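Local coordinates for protein elongation factor G (Thermus thermophilus, PDB 2DY1) that binds GTP together with magnesium and probably acts as a GTPase in the elongation stage of protein synthesis, at residues 82-85 / 86-89; 109-112 / 113-117; 308-311 / 312-316; 508-511 / 512-516; 558-561 / 562-566. All blocks are in the same frame, centred on the assembly; numbering follows the deposited sequence.

Contact 1. Residues 82-85 / 86-89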
loop_
_atom_site.group_PDB
_atom_site.type_symbol
_atom_site.label_atom_id
_atom_site.label_comp_id
_atom_site.label_asym_id
_atom_site.label_seq_id
_atom_site.Cartn_x
_atom_site.Cartn_y
_atom_site.Cartn_z
ATOM N N PRO A 82 6.532 -8.740 -1.259
ATOM C CA PRO A 82 6.800 -8.364 0.129
ATOM C C PRO A 82 5.787 -9.017 1.059
ATOM O O PRO A 82 4.717 -9.503 0.646
ATOM C CB PRO A 82 6.598 -6.851 0.134
ATOM C CG PRO A 82 6.973 -6.440 -1.269
ATOM C CD PRO A 82 6.297 -7.538 -2.086
ATOM N N GLY A 83 6.110 -8.965 2.344
ATOM C CA GLY A 83 5.217 -9.494 3.347
ATOM C C GLY A 83 4.638 -8.358 4.193
ATOM O O GLY A 83 3.483 -8.386 4.571
ATOM N N TYR A 84 5.432 -7.326 4.465
ATOM C CA TYR A 84 4.952 -6.237 5.311
ATOM C C TYR A 84 3.976 -5.293 4.631
ATOM O O TYR A 84 4.146 -4.959 3.451
ATOM C CB TYR A 84 6.133 -5.415 5.839
ATOM C CG TYR A 84 6.923 -6.090 6.936
ATOM C CD1 TYR A 84 8.247 -6.464 6.738
ATOM C CD2 TYR A 84 6.340 -6.338 8.179
ATOM C CE1 TYR A 84 8.993 -7.072 7.752
ATOM C CE2 TYR A 84 7.075 -6.947 9.200
ATOM C CZ TYR A 84 8.393 -7.308 8.977
ATOM O OH TYR A 84 9.115 -7.933 9.971
ATOM N N GLY A 85 2.982 -4.832 5.391
ATOM C CA GLY A 85 1.981 -3.913 4.856
ATOM C C GLY A 85 2.581 -2.588 4.413
ATOM O O GLY A 85 1.981 -1.821 3.654
ATOM N N ASP A 86 3.771 -2.292 4.919
ATOM C CA ASP A 86 4.472 -1.092 4.511
ATOM C C ASP A 86 4.647 -1.076 2.999
ATOM O O ASP A 86 4.726 -0.003 2.363
ATOM C CB ASP A 86 5.868 -1.085 5.116
ATOM C CG ASP A 86 5.848 -0.943 6.605
ATOM O OD1 ASP A 86 6.114 0.171 7.110
ATOM O OD2 ASP A 86 5.549 -1.956 7.264
ATOM N N PHE A 87 4.741 -2.271 2.436
ATOM C CA PHE A 87 4.983 -2.419 1.002
ATOM C C PHE A 87 3.757 -2.852 0.210
ATOM O O PHE A 87 3.875 -3.586 -0.778
ATOM C CB PHE A 87 6.146 -3.388 0.813
ATOM C CG PHE A 87 7.357 -3.035 1.666
ATOM C CD1 PHE A 87 7.860 -3.939 2.596
ATOM C CD2 PHE A 87 7.932 -1.774 1.571
ATOM C CE1 PHE A 87 8.927 -3.576 3.438
ATOM C CE2 PHE A 87 8.994 -1.403 2.395
ATOM C CZ PHE A 87 9.491 -2.310 3.338
ATOM N N VAL A 88 2.597 -2.396 0.666
ATOM C CA VAL A 88 1.309 -2.674 0.011
ATOM C C VAL A 88 1.377 -2.359 -1.496
ATOM O O VAL A 88 0.740 -3.039 -2.300
ATOM C CB VAL A 88 0.186 -1.850 0.680
ATOM C CG1 VAL A 88 0.459 -0.359 0.550
ATOM C CG2 VAL A 88 -1.175 -2.216 0.093
ATOM N N GLY A 89 2.111 -1.318 -1.883
ATOM C CA GLY A 89 2.213 -0.990 -3.302
ATOM C C GLY A 89 2.697 -2.175 -4.130
ATOM O O GLY A 89 2.067 -2.606 -5.114
#

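Contact 2. Residues 109-112 / 113-117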
loop_
_atom_site.group_PDB
_atom_site.type_symbol
_atom_site.label_atom_id
_atom_site.label_comp_id
_atom_site.label_asym_id
_atom_site.label_seq_id
_atom_site.Cartn_x
_atom_site.Cartn_y
_atom_site.Cartn_z
ATOM N N ALA A 109 3.007 -20.107 12.989
ATOM C CA ALA A 109 2.065 -19.025 13.219
ATOM C C ALA A 109 0.663 -19.140 12.666
ATOM O O ALA A 109 -0.253 -18.509 13.191
ATOM C CB ALA A 109 2.693 -17.721 12.737
ATOM N N GLY A 110 0.478 -19.908 11.602
ATOM C CA GLY A 110 -0.850 -20.024 11.029
ATOM C C GLY A 110 -1.180 -18.759 10.256
ATOM O O GLY A 110 -0.277 -18.004 9.882
ATOM N N VAL A 111 -2.460 -18.529 10.004
ATOM C CA VAL A 111 -2.890 -17.332 9.286
ATOM C C VAL A 111 -2.641 -16.092 10.149
ATOM O O VAL A 111 -3.121 -16.003 11.283
ATOM C CB VAL A 111 -4.389 -17.426 8.922
ATOM C CG1 VAL A 111 -4.858 -16.135 8.247
ATOM C CG2 VAL A 111 -4.611 -18.623 8.012
ATOM N N GLN A 112 -1.873 -15.147 9.615
ATOM C CA GLN A 112 -1.567 -13.915 10.326
ATOM C C GLN A 112 -2.238 -12.746 9.618
ATOM O O GLN A 112 -2.857 -12.920 8.568
ATOM C CB GLN A 112 -0.048 -13.723 10.400
ATOM C CG GLN A 112 0.644 -14.812 11.232
ATOM C CD GLN A 112 2.152 -14.830 11.084
ATOM O OE1 GLN A 112 2.696 -15.382 10.117
ATOM N NE2 GLN A 112 2.840 -14.219 12.038
ATOM N N VAL A 113 -2.143 -11.556 10.200
ATOM C CA VAL A 113 -2.778 -10.400 9.589
ATOM C C VAL A 113 -2.301 -10.187 8.157
ATOM O O VAL A 113 -3.109 -9.903 7.272
ATOM C CB VAL A 113 -2.529 -9.131 10.419
ATOM C CG1 VAL A 113 -3.107 -7.917 9.707
ATOM C CG2 VAL A 113 -3.197 -9.287 11.780
ATOM N N GLY A 114 -1.001 -10.354 7.924
ATOM C CA GLY A 114 -0.470 -10.167 6.579
ATOM C C GLY A 114 -0.972 -11.204 5.591
ATOM O O GLY A 114 -1.039 -10.952 4.380
ATOM N N THR A 115 -1.314 -12.384 6.106
ATOM C CA THR A 115 -1.830 -13.472 5.291
ATOM C C THR A 115 -3.224 -13.049 4.826
ATOM O O THR A 115 -3.548 -13.144 3.648
ATOM C CB THR A 115 -1.983 -14.772 6.121
ATOM O OG1 THR A 115 -0.821 -14.972 6.936
ATOM C CG2 THR A 115 -2.159 -15.963 5.201
ATOM N N GLU A 116 -4.038 -12.585 5.771
ATOM C CA GLU A 116 -5.396 -12.146 5.465
ATOM C C GLU A 116 -5.418 -10.996 4.470
ATOM O O GLU A 116 -6.243 -10.981 3.569
ATOM C CB GLU A 116 -6.120 -11.715 6.749
ATOM C CG GLU A 116 -6.531 -12.871 7.636
ATOM C CD GLU A 116 -7.760 -13.613 7.114
ATOM O OE1 GLU A 116 -8.188 -13.358 5.965
ATOM O OE2 GLU A 116 -8.297 -14.461 7.859
ATOM N N ARG A 117 -4.520 -10.031 4.636
ATOM C CA ARG A 117 -4.506 -8.899 3.711
ATOM C C ARG A 117 -4.269 -9.348 2.274
ATOM O O ARG A 117 -4.960 -8.900 1.352
ATOM C CB ARG A 117 -3.415 -7.895 4.058
ATOM C CG ARG A 117 -3.501 -7.191 5.396
ATOM C CD ARG A 117 -2.510 -6.046 5.336
ATOM N NE ARG A 117 -1.888 -5.683 6.605
ATOM C CZ ARG A 117 -0.695 -6.048 7.046
ATOM N NH1 ARG A 117 0.043 -6.837 6.313
ATOM N NH2 ARG A 117 -0.259 -5.601 8.213
#

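Contact 3. Residues 308-311 / 312-316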
loop_
_atom_site.group_PDB
_atom_site.type_symbol
_atom_site.label_atom_id
_atom_site.label_comp_id
_atom_site.label_asym_id
_atom_site.label_seq_id
_atom_site.Cartn_x
_atom_site.Cartn_y
_atom_site.Cartn_z
ATOM N N GLY A 308 -1.902 -12.615 -25.765
ATOM C CA GLY A 308 -1.156 -12.349 -26.977
ATOM C C GLY A 308 0.261 -12.852 -26.970
ATOM O O GLY A 308 0.732 -13.444 -26.005
ATOM N N ARG A 309 0.954 -12.614 -28.072
ATOM C CA ARG A 309 2.313 -13.055 -28.210
ATOM C C ARG A 309 3.132 -11.898 -28.767
ATOM O O ARG A 309 2.613 -11.040 -29.486
ATOM C CB ARG A 309 2.348 -14.279 -29.141
ATOM C CG ARG A 309 3.719 -14.844 -29.440
ATOM C CD ARG A 309 3.612 -16.243 -30.047
ATOM N NE ARG A 309 4.908 -16.706 -30.532
ATOM C CZ ARG A 309 5.459 -16.302 -31.672
ATOM N NH1 ARG A 309 4.820 -15.436 -32.449
ATOM N NH2 ARG A 309 6.657 -16.744 -32.027
ATOM N N LEU A 310 4.404 -11.847 -28.399
ATOM C CA LEU A 310 5.276 -10.797 -28.903
ATOM C C LEU A 310 6.602 -11.334 -29.389
ATOM O O LEU A 310 7.135 -12.331 -28.876
ATOM C CB LEU A 310 5.566 -9.755 -27.823
ATOM C CG LEU A 310 4.390 -8.933 -27.307
ATOM C CD1 LEU A 310 4.833 -8.134 -26.090
ATOM C CD2 LEU A 310 3.902 -7.988 -28.403
ATOM N N LYS A 311 7.130 -10.659 -30.408
ATOM C CA LYS A 311 8.432 -10.980 -30.965
ATOM C C LYS A 311 9.277 -9.715 -30.915
ATOM O O LYS A 311 8.737 -8.607 -30.867
ATOM C CB LYS A 311 8.291 -11.441 -32.415
ATOM C CG LYS A 311 7.691 -12.833 -32.548
ATOM C CD LYS A 311 7.331 -13.128 -33.999
ATOM C CE LYS A 311 8.567 -13.138 -34.900
ATOM N NZ LYS A 311 8.213 -13.104 -36.350
ATOM N N PRO A 312 10.612 -9.853 -30.939
ATOM C CA PRO A 312 11.478 -8.671 -30.904
ATOM C C PRO A 312 11.147 -7.766 -32.103
ATOM O O PRO A 312 10.949 -8.260 -33.219
ATOM C CB PRO A 312 12.884 -9.272 -30.999
ATOM C CG PRO A 312 12.721 -10.615 -30.329
ATOM C CD PRO A 312 11.401 -11.097 -30.905
ATOM N N GLY A 313 11.060 -6.465 -31.855
ATOM C CA GLY A 313 10.729 -5.536 -32.923
ATOM C C GLY A 313 9.264 -5.140 -32.947
ATOM O O GLY A 313 8.881 -4.201 -33.651
ATOM N N ASP A 314 8.432 -5.850 -32.190
ATOM C CA ASP A 314 7.007 -5.518 -32.122
ATOM C C ASP A 314 6.778 -4.250 -31.315
ATOM O O ASP A 314 7.662 -3.791 -30.591
ATOM C CB ASP A 314 6.219 -6.662 -31.483
ATOM C CG ASP A 314 6.110 -7.860 -32.389
ATOM O OD1 ASP A 314 5.539 -8.880 -31.960
ATOM O OD2 ASP A 314 6.587 -7.776 -33.547
ATOM N N SER A 315 5.588 -3.685 -31.461
ATOM C CA SER A 315 5.190 -2.473 -30.758
ATOM C C SER A 315 3.828 -2.661 -30.105
ATOM O O SER A 315 3.013 -3.467 -30.559
ATOM C CB SER A 315 5.080 -1.287 -31.734
ATOM O OG SER A 315 6.344 -0.842 -32.159
ATOM N N LEU A 316 3.584 -1.897 -29.040
ATOM C CA LEU A 316 2.312 -1.911 -28.338
ATOM C C LEU A 316 1.813 -0.474 -28.267
ATOM O O LEU A 316 2.616 0.456 -28.161
ATOM C CB LEU A 316 2.494 -2.427 -26.910
ATOM C CG LEU A 316 2.868 -3.898 -26.762
ATOM C CD1 LEU A 316 3.329 -4.191 -25.338
ATOM C CD2 LEU A 316 1.651 -4.739 -27.127
HETATM O O HOH W 1 2.493 -10.193 -31.966
#

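Contact 4. Residues 508-511 / 512-516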
loop_
_atom_site.group_PDB
_atom_site.type_symbol
_atom_site.label_atom_id
_atom_site.label_comp_id
_atom_site.label_asym_id
_atom_site.label_seq_id
_atom_site.Cartn_x
_atom_site.Cartn_y
_atom_site.Cartn_z
ATOM N N TYR A 508 -16.573 46.903 -6.344
ATOM C CA TYR A 508 -15.434 46.716 -5.452
ATOM C C TYR A 508 -15.664 45.606 -4.431
ATOM O O TYR A 508 -14.790 45.332 -3.610
ATOM C CB TYR A 508 -15.085 48.009 -4.713
ATOM C CG TYR A 508 -14.459 49.057 -5.598
ATOM C CD1 TYR A 508 -13.377 48.742 -6.423
ATOM C CD2 TYR A 508 -14.936 50.363 -5.606
ATOM C CE1 TYR A 508 -12.783 49.712 -7.236
ATOM C CE2 TYR A 508 -14.357 51.339 -6.416
ATOM C CZ TYR A 508 -13.279 51.008 -7.227
ATOM O OH TYR A 508 -12.697 51.973 -8.020
ATOM N N GLN A 509 -16.826 44.956 -4.483
ATOM C CA GLN A 509 -17.113 43.898 -3.518
ATOM C C GLN A 509 -16.097 42.760 -3.595
ATOM O O GLN A 509 -15.625 42.273 -2.574
ATOM C CB GLN A 509 -18.528 43.329 -3.714
ATOM C CG GLN A 509 -18.924 42.342 -2.620
ATOM C CD GLN A 509 -20.304 41.721 -2.814
ATOM O OE1 GLN A 509 -21.223 42.360 -3.330
ATOM N NE2 GLN A 509 -20.454 40.470 -2.376
ATOM N N GLU A 510 -15.755 42.335 -4.805
ATOM C CA GLU A 510 -14.789 41.247 -4.963
ATOM C C GLU A 510 -13.421 41.615 -4.372
ATOM O O GLU A 510 -12.789 40.806 -3.689
ATOM C CB GLU A 510 -14.646 40.895 -6.448
ATOM C CG GLU A 510 -13.731 39.712 -6.729
ATOM C CD GLU A 510 -13.332 39.615 -8.193
ATOM O OE1 GLU A 510 -12.772 38.570 -8.589
ATOM O OE2 GLU A 510 -13.572 40.585 -8.945
ATOM N N ALA A 511 -12.953 42.836 -4.636
ATOM C CA ALA A 511 -11.659 43.270 -4.111
ATOM C C ALA A 511 -11.658 43.352 -2.595
ATOM O O ALA A 511 -10.660 43.049 -1.946
ATOM C CB ALA A 511 -11.277 44.628 -4.693
ATOM N N ILE A 512 -12.777 43.792 -2.028
ATOM C CA ILE A 512 -12.871 43.911 -0.590
ATOM C C ILE A 512 -12.828 42.519 0.026
ATOM O O ILE A 512 -12.069 42.286 0.967
ATOM C CB ILE A 512 -14.155 44.693 -0.207
ATOM C CG1 ILE A 512 -13.963 46.168 -0.622
ATOM C CG2 ILE A 512 -14.444 44.601 1.302
ATOM C CD1 ILE A 512 -15.222 47.026 -0.577
ATOM N N GLU A 513 -13.617 41.589 -0.497
ATOM C CA GLU A 513 -13.579 40.239 0.056
ATOM C C GLU A 513 -12.178 39.649 -0.087
ATOM O O GLU A 513 -11.693 38.970 0.817
ATOM C CB GLU A 513 -14.599 39.313 -0.622
ATOM C CG GLU A 513 -14.611 37.931 0.028
ATOM C CD GLU A 513 -15.824 37.080 -0.318
ATOM O OE1 GLU A 513 -16.538 37.395 -1.294
ATOM O OE2 GLU A 513 -16.049 36.077 0.395
ATOM N N GLU A 514 -11.525 39.907 -1.215
ATOM C CA GLU A 514 -10.160 39.405 -1.431
ATOM C C GLU A 514 -9.220 39.882 -0.332
ATOM O O GLU A 514 -8.428 39.110 0.199
ATOM C CB GLU A 514 -9.606 39.890 -2.773
ATOM C CG GLU A 514 -10.073 39.144 -4.002
ATOM C CD GLU A 514 -9.467 39.728 -5.274
ATOM O OE1 GLU A 514 -8.240 39.991 -5.284
ATOM O OE2 GLU A 514 -10.213 39.921 -6.260
ATOM N N GLY A 515 -9.293 41.174 -0.013
ATOM C CA GLY A 515 -8.443 41.741 1.020
ATOM C C GLY A 515 -8.677 41.143 2.394
ATOM O O GLY A 515 -7.755 40.981 3.187
ATOM N N ILE A 516 -9.932 40.840 2.701
ATOM C CA ILE A 516 -10.244 40.229 3.984
ATOM C C ILE A 516 -9.690 38.814 3.999
ATOM O O ILE A 516 -9.066 38.400 4.976
ATOM C CB ILE A 516 -11.785 40.192 4.238
ATOM C CG1 ILE A 516 -12.258 41.594 4.649
ATOM C CG2 ILE A 516 -12.116 39.176 5.326
ATOM C CD1 ILE A 516 -13.649 41.946 4.136
HETATM O O HOH W 2 -17.575 39.456 -2.802
#

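Contact 5. Residues 558-561 / 562-566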
loop_
_atom_site.group_PDB
_atom_site.type_symbol
_atom_site.label_atom_id
_atom_site.label_comp_id
_atom_site.label_asym_id
_atom_site.label_seq_id
_atom_site.Cartn_x
_atom_site.Cartn_y
_atom_site.Cartn_z
ATOM N N LEU A 558 -6.441 46.139 6.125
ATOM C CA LEU A 558 -6.180 46.970 7.297
ATOM C C LEU A 558 -7.340 46.874 8.260
ATOM O O LEU A 558 -7.147 46.787 9.476
ATOM C CB LEU A 558 -5.974 48.430 6.876
ATOM C CG LEU A 558 -4.676 48.768 6.135
ATOM C CD1 LEU A 558 -4.661 50.252 5.773
ATOM C CD2 LEU A 558 -3.480 48.427 7.022
ATOM N N ALA A 559 -8.557 46.884 7.713
ATOM C CA ALA A 559 -9.743 46.783 8.544
ATOM C C ALA A 559 -9.749 45.433 9.253
ATOM O O ALA A 559 -10.014 45.361 10.448
ATOM C CB ALA A 559 -11.014 46.958 7.688
ATOM N N PHE A 560 -9.447 44.361 8.526
ATOM C CA PHE A 560 -9.437 43.048 9.158
ATOM C C PHE A 560 -8.436 42.970 10.318
ATOM O O PHE A 560 -8.769 42.514 11.414
ATOM C CB PHE A 560 -9.138 41.951 8.129
ATOM C CG PHE A 560 -9.215 40.567 8.706
ATOM C CD1 PHE A 560 -8.100 39.989 9.312
ATOM C CD2 PHE A 560 -10.422 39.874 8.718
ATOM C CE1 PHE A 560 -8.187 38.730 9.934
ATOM C CE2 PHE A 560 -10.523 38.616 9.340
ATOM C CZ PHE A 560 -9.402 38.052 9.946
ATOM N N LYS A 561 -7.209 43.420 10.083
ATOM C CA LYS A 561 -6.189 43.379 11.132
ATOM C C LYS A 561 -6.597 44.159 12.380
ATOM O O LYS A 561 -6.462 43.671 13.506
ATOM C CB LYS A 561 -4.868 43.935 10.601
ATOM C CG LYS A 561 -4.336 43.233 9.365
ATOM C CD LYS A 561 -3.943 41.788 9.645
ATOM C CE LYS A 561 -3.239 41.170 8.436
ATOM N NZ LYS A 561 -2.818 39.760 8.673
ATOM N N LYS A 562 -7.101 45.376 12.185
ATOM C CA LYS A 562 -7.524 46.205 13.309
ATOM C C LYS A 562 -8.678 45.578 14.075
ATOM O O LYS A 562 -8.645 45.461 15.297
ATOM C CB LYS A 562 -7.953 47.587 12.799
ATOM C CG LYS A 562 -8.531 48.492 13.878
ATOM C CD LYS A 562 -9.102 49.788 13.292
ATOM C CE LYS A 562 -8.074 50.531 12.434
ATOM N NZ LYS A 562 -8.584 51.855 11.929
ATOM N N VAL A 563 -9.711 45.160 13.346
ATOM C CA VAL A 563 -10.875 44.598 13.999
ATOM C C VAL A 563 -10.645 43.257 14.694
ATOM O O VAL A 563 -11.142 43.038 15.798
ATOM C CB VAL A 563 -12.054 44.482 12.995
ATOM C CG1 VAL A 563 -13.304 43.988 13.707
ATOM C CG2 VAL A 563 -12.317 45.852 12.362
ATOM N N MET A 564 -9.898 42.353 14.064
ATOM C CA MET A 564 -9.669 41.061 14.696
ATOM C C MET A 564 -9.006 41.219 16.066
ATOM O O MET A 564 -9.293 40.457 16.993
ATOM C CB MET A 564 -8.795 40.163 13.820
ATOM C CG MET A 564 -8.494 38.836 14.491
ATOM S SD MET A 564 -7.419 37.774 13.526
ATOM C CE MET A 564 -7.249 36.387 14.709
ATOM N N ALA A 565 -8.133 42.209 16.196
ATOM C CA ALA A 565 -7.437 42.440 17.464
ATOM C C ALA A 565 -8.378 42.869 18.592
ATOM O O ALA A 565 -8.073 42.691 19.780
ATOM C CB ALA A 565 -6.354 43.482 17.268
ATOM N N GLU A 566 -9.524 43.439 18.227
ATOM C CA GLU A 566 -10.497 43.883 19.215
ATOM C C GLU A 566 -11.546 42.809 19.413
ATOM O O GLU A 566 -12.448 42.958 20.239
ATOM C CB GLU A 566 -11.197 45.163 18.737
ATOM C CG GLU A 566 -10.273 46.201 18.116
ATOM C CD GLU A 566 -11.030 47.384 17.518
ATOM O OE1 GLU A 566 -10.371 48.283 16.953
ATOM O OE2 GLU A 566 -12.279 47.418 17.610
#

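Contact 1. Residues 82-85 / 86-89
F87 folds back against P82 and Y84 across the turn that leads into a helix. Its CB lies 3.6 Å from P82 CB, and farther out CD1 comes within 4.0 Å of Y84 CB. With CG anti to its own carbonyl carbon (chi1 -50°), the ring is swung to the backbone N side, back along the incoming chain, and D86 CB sits 4.0 Å above the centre of one ring face. G85 carries no side chain, and its backbone forms the middle of the turn. Two successive i to i+3 bonds wind the chain: F87 N to Y84 O at 2.9 Å and V88 N to G85 O at 3.1 Å. D86 OD2 rests 3.8 Å from Y84 CB, whereas OD1 is taken by the backbone N of H432. Replacing F87 with alanine would probably leave D86 CB and Y84 CB without the ring they pack on. P82 and G83 match the DxxG motif that begins switch II in this family, and G83 touches the GTP. The turn follows strand 74-80 and starts helix 88-97, with Y84, D86 and F87 all packed on L431 of helix 430-442.

Contact 2. Residues 109-112 / 113-117
Q112 and T115 are joined by a side-chain-to-backbone bond: T115 OG1 accepts the backbone N-H of Q112 (N to OG1 2.9 Å, 162°). The first torsion of T115 (chi1 -44°) sets OG1 anti to the carbonyl carbon, on the backbone N side that faces the start of the helix. Q112 O receives E116 N at 3.1 Å, a straight bond, and T115 N at 3.0 Å, a weak and strongly bent one. Q112 is the N-cap of helix 113-124 and T115 its N3 residue, which makes the OG1 bond the N3-to-N-cap half of a capping box. The Q112 side chain leads away toward H17 instead of supplying the other half, and the amide of G114 is held by H17 ND1. Valine in place of T115 would remove the hydroxyl and is likely to leave Q112 N without its acceptor, freeing the chain before the helix to shift. Outside these bonds lies V111, whose CG1 approaches E116 CG at 3.7 Å and T115 CB at 3.8 Å, crossing both side chains at about a right angle. E116 is bent at its second torsion (chi2 -76°), which brings its carboxylate over the same methyl, with OE2 3.8 Å from V111 CG1. V111 and E116 both reach T152 of helix 142-153, while T115 packs on V103 and V105 of strand 100-106.

Contact 3. Residues 308-311 / 312-316
D314 turns its carboxylate back onto K311, and OD1 accepts K311 N at 2.8 Å. The donor comes from above the carboxylate plane, 63° out of it, although the N-H itself points well at the oxygen (162°). The first torsion of D314 (chi1 -72°) puts CG beside its own backbone N and so brings the carboxylate back to K311. The same oxygen takes a weak bond from a water that donates more firmly to R309 O, at 2.6 Å. In the reverse direction D314 N donates to K311 O at 3.1 Å, so backbone and side chain of one aspartate clasp both backbone polar groups, N and O, of K311. L310 also approaches, its CD2 4.0 Å from D314 OD1 and 4.2 Å from L316 CD2. The two leucines share one conformation, CG anti to the carbonyl carbon and then extended, and their branches meet end to end. R309, extended as far as NE, makes a salt bridge with E341. K311 to D314 form a type II turn with proline and glycine at its centre, G313 taking positive phi. It links the two edge strands of a four-stranded antiparallel sheet, 309-310 and 314-316, consistent with the beta-barrel of translation-factor domain II.

Contact 4. Residues 508-511 / 512-516
I512 lays its longer branch along the carbonyl of Y508, one helical turn back: CG1 is 3.2 Å from Y508 O, and CD1 reaches over to 4.3 Å from Y508 CB. CG1 stands anti to the carbonyl carbon of I512 (chi1 -70°), which directs the branch back down the helix. Beyond the segments I512 fits against W497, V537 and F552, and the Y508 ring meets that of F552. Four i to i+4 backbone bonds hold this first part of helix 509-520, the straightest being E513 N to Q509 O at 172°. The helix is the middle element of a beta-alpha-beta crossover between the neighbouring parallel strands 494-497 and 533-541. Polar groups meet as well. E513 OE1 receives a bond of 2.8 Å from a water, which also bonds weakly to both the carbonyl O and the NE2 of Q509, while E513 OE2 is held by Y493 OH. E510 and E514 cross obliquely one turn apart, with E514 OE2 lying alongside E510 at 3.6 Å from CG. The same oxygen comes within 3.7 Å of E510 OE1, and the two carboxylate planes stand 75° apart. E510 projects into solvent and E514 is partly exposed. Two like charges this close probably repel each other and may raise the affinity of one carboxylate for a proton, a cost that the nearby positive end of the helix dipole and the surrounding water are likely to soften.

Contact 5. Residues 558-561 / 562-566
F560 and M564 leave the helix one turn apart and run alongside each other in the same direction. Both place CG anti to the backbone N (chi1 -176° in F560, 177° in M564), and the methionine then runs on fully extended. SD thereby comes obliquely to the ring, 3.8 Å from F560 CE1 and 4.1 Å from F560 CZ. The sulfur is 4.8 Å from the ring centroid and 59° off the normal, an oblique Met-aromatic contact. M564 CB adds a touch at 4.2 Å to F560 CE1. A turn of backbone bonds supports the pair, including M564 N to F560 O at 2.9 Å, while A565 N to K561 O is long and weak. On another side V563 CG2 presses to 3.0 Å from A559 O, and A559 and V563 face strand 477-489 through L485 and L487. K561 and K562 bend away. The F560 ring meets F533, and both F560 and M564 pack on V530. The chemistry thus divides round the helix: sulfur and aromatic carbon, both polarisable, probably gain dispersion where both residues are buried, whereas the ammonium groups of K561 and K562 are satisfied by backbone carbonyl oxygens of A519 and Q467 in the same chain.

Along the chain the five contacts come one after another. Contacts 1 and 2 belong to the GTP-binding domain, their centres 13 Å apart, each at the start of a helix that follows a strand of the same mixed sheet. They touch where R117 NH1 lies 3.7 Å from G85 N. Contact 3 sits in domain 2, its centre about 32 Å from the centre of contact 1. Contacts 4 and 5 lie in domain IV, their centres about 15 Å apart, where I516 CG2 of helix 509-520 meets F560 CD2 of helix 549-566 at 3.9 Å. The centres of contacts 1 and 4 are about 50 Å apart, so the nucleotide site and domain IV occupy distant parts of an elongated molecule.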